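Local coordinates for protein cGAS/DncV-like nucleotidyltransferase in E. coli homolog (Elizabethkingia meningoseptica ATCC 13253 = NBRC 12535, PDB 6E0O) that synthesises cyclic dinucleotide second messengers, such as cyclic di-AMP, from nucleoside triphosphates as part of a CBASS system that defends bacteria against phage, at residues I27-G39 and L101-F113. Sequence-based numbering, arbitrary orientation.
Sequences ITQITAALRAKFG and LKADTEEALRNVF
The segments 27-38 and 101-113, each part of a longer helix, approach to 8.4 Å between axes, their directions 123° from one another, and the backbones come nearest at Ala33-Leu109 and Leu34-Ala108. Small side chains at the crossing suit this closeness: Ala33 is a knob in the hole formed by Ala108, Leu109, Val112 and Phe113, its CB 3.7 Å from Val112 CG2, while Ala108 CB lies against Ala33 O and Lys37 CE. Leu34 and Leu109 meet through their CD2 methyls, 3.8 Å apart. At one end the Phe113 ring slots in beside Gln29 and Ile30, with Gln29 OE1 at its edge; that oxygen is hydrogen-bonded by Arg132 NH1. At the other, Phe38 CZ lies 3.9 Å from Asp104 CB, and the edge of the Phe38 ring is turned to Thr105 N. Lys37 leaves its helix with CG anti to the backbone N (chi1 -178°), then bends so that NZ makes a long salt bridge, 3.6 Å, to Glu107 OE2, and one water bridges both and Asn111 ND2. A second water donates to Ala33 O and Ala108 O. The pair lies over the nucleotidyltransferase sheet, where Ile30 touches Ala135 and Val137, flanking Asp136, which probably binds magnesium. With no direct hydrogen bond between the segments, the join rests on apolar fit, water bridges and one long salt bridge.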
loop_
_atom_site.group_PDB
_atom_site.type_symbol
_atom_site.label_atom_id
_atom_site.label_comp_id
_atom_site.label_asym_id
_atom_site.label_seq_id
_atom_site.Cartn_x
_atom_site.Cartn_y
_atom_site.Cartn_z
ATOM N N ILE A 27 -10.857 9.792 9.604
ATOM C CA ILE A 27 -9.615 10.088 10.315
ATOM C C ILE A 27 -9.899 10.892 11.581
ATOM O O ILE A 27 -9.365 10.597 12.658
ATOM C CB ILE A 27 -8.601 10.784 9.387
ATOM C CG1 ILE A 27 -8.177 9.842 8.256
ATOM C CG2 ILE A 27 -7.389 11.251 10.183
ATOM C CD1 ILE A 27 -7.400 10.525 7.166
ATOM N N THR A 28 -10.753 11.912 11.476
ATOM C CA THR A 28 -11.069 12.742 12.635
ATOM C C THR A 28 -11.692 11.918 13.753
ATOM O O THR A 28 -11.280 12.011 14.919
ATOM C CB THR A 28 -12.010 13.871 12.212
ATOM O OG1 THR A 28 -11.327 14.711 11.269
ATOM C CG2 THR A 28 -12.475 14.698 13.416
ATOM N N GLN A 29 -12.713 11.129 13.425
ATOM C CA GLN A 29 -13.427 10.388 14.454
ATOM C C GLN A 29 -12.533 9.340 15.093
ATOM O O GLN A 29 -12.544 9.168 16.317
ATOM C CB GLN A 29 -14.663 9.722 13.864
ATOM C CG GLN A 29 -15.750 10.686 13.452
ATOM C CD GLN A 29 -16.917 9.967 12.814
ATOM O OE1 GLN A 29 -17.284 8.877 13.243
ATOM N NE2 GLN A 29 -17.483 10.553 11.768
ATOM N N ILE A 30 -11.779 8.603 14.277
ATOM C CA ILE A 30 -10.926 7.546 14.806
ATOM C C ILE A 30 -9.808 8.140 15.647
ATOM O O ILE A 30 -9.482 7.629 16.724
ATOM C CB ILE A 30 -10.419 6.640 13.668
ATOM C CG1 ILE A 30 -11.615 5.796 13.205
ATOM C CG2 ILE A 30 -9.263 5.798 14.143
ATOM C CD1 ILE A 30 -11.440 5.140 11.890
ATOM N N THR A 31 -9.203 9.228 15.173
ATOM C CA THR A 31 -8.152 9.877 15.942
ATOM C C THR A 31 -8.652 10.269 17.326
ATOM O O THR A 31 -7.973 10.015 18.326
ATOM C CB THR A 31 -7.627 11.084 15.171
ATOM O OG1 THR A 31 -7.007 10.638 13.956
ATOM C CG2 THR A 31 -6.618 11.853 15.987
ATOM N N ALA A 32 -9.856 10.849 17.409
ATOM C CA ALA A 32 -10.387 11.256 18.709
ATOM C C ALA A 32 -10.554 10.046 19.625
ATOM O O ALA A 32 -10.202 10.096 20.809
ATOM C CB ALA A 32 -11.710 12.004 18.533
ATOM N N ALA A 33 -11.081 8.945 19.093
ATOM C CA ALA A 33 -11.270 7.748 19.906
ATOM C C ALA A 33 -9.940 7.226 20.439
ATOM O O ALA A 33 -9.839 6.824 21.604
ATOM C CB ALA A 33 -11.994 6.684 19.083
ATOM N N LEU A 34 -8.901 7.226 19.601
ATOM C CA LEU A 34 -7.609 6.710 20.034
ATOM C C LEU A 34 -6.933 7.654 21.020
ATOM O O LEU A 34 -6.349 7.204 22.012
ATOM C CB LEU A 34 -6.722 6.454 18.819
ATOM C CG LEU A 34 -7.252 5.399 17.849
ATOM C CD1 LEU A 34 -6.356 5.345 16.612
ATOM C CD2 LEU A 34 -7.355 4.032 18.495
ATOM N N ARG A 35 -7.003 8.964 20.774
ATOM C CA ARG A 35 -6.372 9.912 21.687
ATOM C C ARG A 35 -7.013 9.857 23.066
ATOM O O ARG A 35 -6.340 10.098 24.075
ATOM C CB ARG A 35 -6.458 11.334 21.135
ATOM C CG ARG A 35 -5.692 11.576 19.848
ATOM C CD ARG A 35 -4.196 11.571 20.055
ATOM N NE ARG A 35 -3.512 11.672 18.767
ATOM C CZ ARG A 35 -2.224 11.404 18.580
ATOM N NH1 ARG A 35 -1.467 11.039 19.599
ATOM N NH2 ARG A 35 -1.698 11.490 17.367
ATOM N N ALA A 36 -8.315 9.560 23.138
ATOM C CA ALA A 36 -8.981 9.500 24.436
ATOM C C ALA A 36 -8.326 8.476 25.354
ATOM O O ALA A 36 -8.306 8.659 26.575
ATOM C CB ALA A 36 -10.466 9.182 24.258
ATOM N N LYS A 37 -7.779 7.403 24.794
ATOM C CA LYS A 37 -7.092 6.400 25.600
ATOM C C LYS A 37 -5.587 6.611 25.671
ATOM O O LYS A 37 -4.997 6.453 26.745
ATOM C CB LYS A 37 -7.382 4.989 25.076
ATOM C CG LYS A 37 -6.719 3.910 25.928
ATOM C CD LYS A 37 -7.195 2.491 25.609
ATOM C CE LYS A 37 -8.656 2.247 25.968
ATOM N NZ LYS A 37 -8.955 2.320 27.429
ATOM N N PHE A 38 -4.955 6.975 24.558
ATOM C CA PHE A 38 -3.505 6.941 24.460
ATOM C C PHE A 38 -2.840 8.307 24.545
ATOM O O PHE A 38 -1.616 8.366 24.728
ATOM C CB PHE A 38 -3.091 6.266 23.150
ATOM C CG PHE A 38 -3.474 4.817 23.080
ATOM C CD1 PHE A 38 -2.760 3.868 23.782
ATOM C CD2 PHE A 38 -4.549 4.407 22.321
ATOM C CE1 PHE A 38 -3.110 2.535 23.716
ATOM C CE2 PHE A 38 -4.904 3.076 22.255
ATOM C CZ PHE A 38 -4.186 2.143 22.949
ATOM N N GLY A 39 -3.597 9.389 24.405
ATOM C CA GLY A 39 -2.997 10.706 24.492
ATOM C C GLY A 39 -1.869 10.859 23.493
ATOM O O GLY A 39 -1.967 10.447 22.329
ATOM N N LEU A 101 -1.469 -3.959 23.696
ATOM C CA LEU A 101 -1.667 -2.785 22.848
ATOM C C LEU A 101 -2.858 -2.978 21.918
ATOM O O LEU A 101 -3.717 -2.100 21.808
ATOM C CB LEU A 101 -0.408 -2.482 22.038
ATOM C CG LEU A 101 -0.549 -1.314 21.059
ATOM C CD1 LEU A 101 -0.794 0.003 21.779
ATOM C CD2 LEU A 101 0.692 -1.213 20.179
ATOM N N LYS A 102 -2.924 -4.122 21.235
ATOM C CA LYS A 102 -3.995 -4.318 20.267
ATOM C C LYS A 102 -5.343 -4.423 20.964
ATOM O O LYS A 102 -6.345 -3.892 20.475
ATOM C CB LYS A 102 -3.702 -5.534 19.388
ATOM C CG LYS A 102 -4.702 -5.711 18.267
ATOM C CD LYS A 102 -4.233 -6.717 17.242
ATOM C CE LYS A 102 -5.230 -6.885 16.120
ATOM N NZ LYS A 102 -4.787 -7.943 15.181
ATOM N N ALA A 103 -5.388 -5.101 22.112
ATOM C CA ALA A 103 -6.637 -5.190 22.866
ATOM C C ALA A 103 -7.090 -3.818 23.349
ATOM O O ALA A 103 -8.280 -3.491 23.298
ATOM C CB ALA A 103 -6.471 -6.136 24.054
ATOM N N ASP A 104 -6.153 -2.998 23.824
ATOM C CA ASP A 104 -6.503 -1.662 24.289
ATOM C C ASP A 104 -6.965 -0.787 23.132
ATOM O O ASP A 104 -7.869 0.042 23.291
ATOM C CB ASP A 104 -5.298 -1.031 24.984
ATOM C CG ASP A 104 -4.998 -1.659 26.334
ATOM O OD1 ASP A 104 -5.807 -2.480 26.829
ATOM O OD2 ASP A 104 -3.936 -1.326 26.901
ATOM N N THR A 105 -6.354 -0.965 21.958
ATOM C CA THR A 105 -6.773 -0.233 20.768
ATOM C C THR A 105 -8.194 -0.619 20.386
ATOM O O THR A 105 -9.031 0.243 20.103
ATOM C CB THR A 105 -5.807 -0.530 19.618
ATOM O OG1 THR A 105 -4.485 -0.134 19.981
ATOM C CG2 THR A 105 -6.209 0.236 18.375
ATOM N N GLU A 106 -8.485 -1.922 20.386
ATOM C CA GLU A 106 -9.835 -2.382 20.080
ATOM C C GLU A 106 -10.843 -1.808 21.068
ATOM O O GLU A 106 -11.926 -1.364 20.679
ATOM C CB GLU A 106 -9.852 -3.911 20.082
ATOM C CG GLU A 106 -11.171 -4.507 19.678
ATOM C CD GLU A 106 -11.159 -6.027 19.658
ATOM O OE1 GLU A 106 -10.098 -6.634 19.923
ATOM O OE2 GLU A 106 -12.216 -6.619 19.375
ATOM N N GLU A 107 -10.479 -1.775 22.349
ATOM C CA GLU A 107 -11.373 -1.245 23.374
ATOM C C GLU A 107 -11.634 0.237 23.160
ATOM O O GLU A 107 -12.779 0.694 23.238
ATOM C CB GLU A 107 -10.727 -1.487 24.732
ATOM C CG GLU A 107 -11.522 -1.082 25.920
ATOM C CD GLU A 107 -10.900 -1.610 27.198
ATOM O OE1 GLU A 107 -10.652 -2.833 27.281
ATOM O OE2 GLU A 107 -10.642 -0.798 28.108
ATOM N N ALA A 108 -10.578 1.011 22.903
ATOM C CA ALA A 108 -10.746 2.438 22.659
ATOM C C ALA A 108 -11.701 2.675 21.502
ATOM O O ALA A 108 -12.549 3.572 21.558
ATOM C CB ALA A 108 -9.385 3.079 22.372
ATOM N N LEU A 109 -11.583 1.867 20.447
ATOM C CA LEU A 109 -12.444 2.029 19.285
ATOM C C LEU A 109 -13.860 1.557 19.582
ATOM O O LEU A 109 -14.831 2.229 19.218
ATOM C CB LEU A 109 -11.828 1.292 18.101
ATOM C CG LEU A 109 -10.487 1.870 17.626
ATOM C CD1 LEU A 109 -9.804 0.918 16.652
ATOM C CD2 LEU A 109 -10.703 3.230 16.981
ATOM N N ARG A 110 -14.004 0.421 20.263
ATOM C CA ARG A 110 -15.340 -0.090 20.549
ATOM C C ARG A 110 -16.121 0.853 21.459
ATOM O O ARG A 110 -17.347 0.971 21.331
ATOM C CB ARG A 110 -15.237 -1.467 21.199
ATOM C CG ARG A 110 -16.571 -2.166 21.299
ATOM C CD ARG A 110 -16.493 -3.643 21.590
ATOM N NE ARG A 110 -15.516 -4.355 20.821
ATOM C CZ ARG A 110 -15.764 -4.673 19.572
ATOM N NH1 ARG A 110 -14.884 -5.336 18.857
ATOM N NH2 ARG A 110 -16.923 -4.302 19.026
ATOM N N ASN A 111 -15.437 1.551 22.370
ATOM C CA ASN A 111 -16.148 2.458 23.264
ATOM C C ASN A 111 -16.887 3.528 22.486
ATOM O O ASN A 111 -17.926 4.009 22.949
ATOM C CB ASN A 111 -15.188 3.128 24.244
ATOM C CG ASN A 111 -14.718 2.197 25.318
ATOM O OD1 ASN A 111 -15.376 1.201 25.614
ATOM N ND2 ASN A 111 -13.582 2.517 25.924
ATOM N N VAL A 112 -16.373 3.901 21.312
ATOM C CA VAL A 112 -16.949 4.958 20.480
ATOM C C VAL A 112 -17.794 4.394 19.353
ATOM O O VAL A 112 -18.905 4.859 19.108
ATOM C CB VAL A 112 -15.834 5.870 19.923
ATOM C CG1 VAL A 112 -16.402 6.846 18.882
ATOM C CG2 VAL A 112 -15.140 6.606 21.053
ATOM N N PHE A 113 -17.271 3.407 18.635
ATOM C CA PHE A 113 -17.892 2.928 17.405
ATOM C C PHE A 113 -18.671 1.636 17.591
ATOM O O PHE A 113 -19.255 1.142 16.619
ATOM C CB PHE A 113 -16.822 2.742 16.324
ATOM C CG PHE A 113 -16.043 3.984 16.030
ATOM C CD1 PHE A 113 -16.609 4.998 15.295
ATOM C CD2 PHE A 113 -14.745 4.138 16.483
ATOM C CE1 PHE A 113 -15.898 6.144 15.018
ATOM C CE2 PHE A 113 -14.026 5.284 16.206
ATOM C CZ PHE A 113 -14.609 6.288 15.486
HETATM O O HOH W 1 -11.975 5.811 22.999
HETATM O O HOH W 2 -11.689 1.525 28.004
#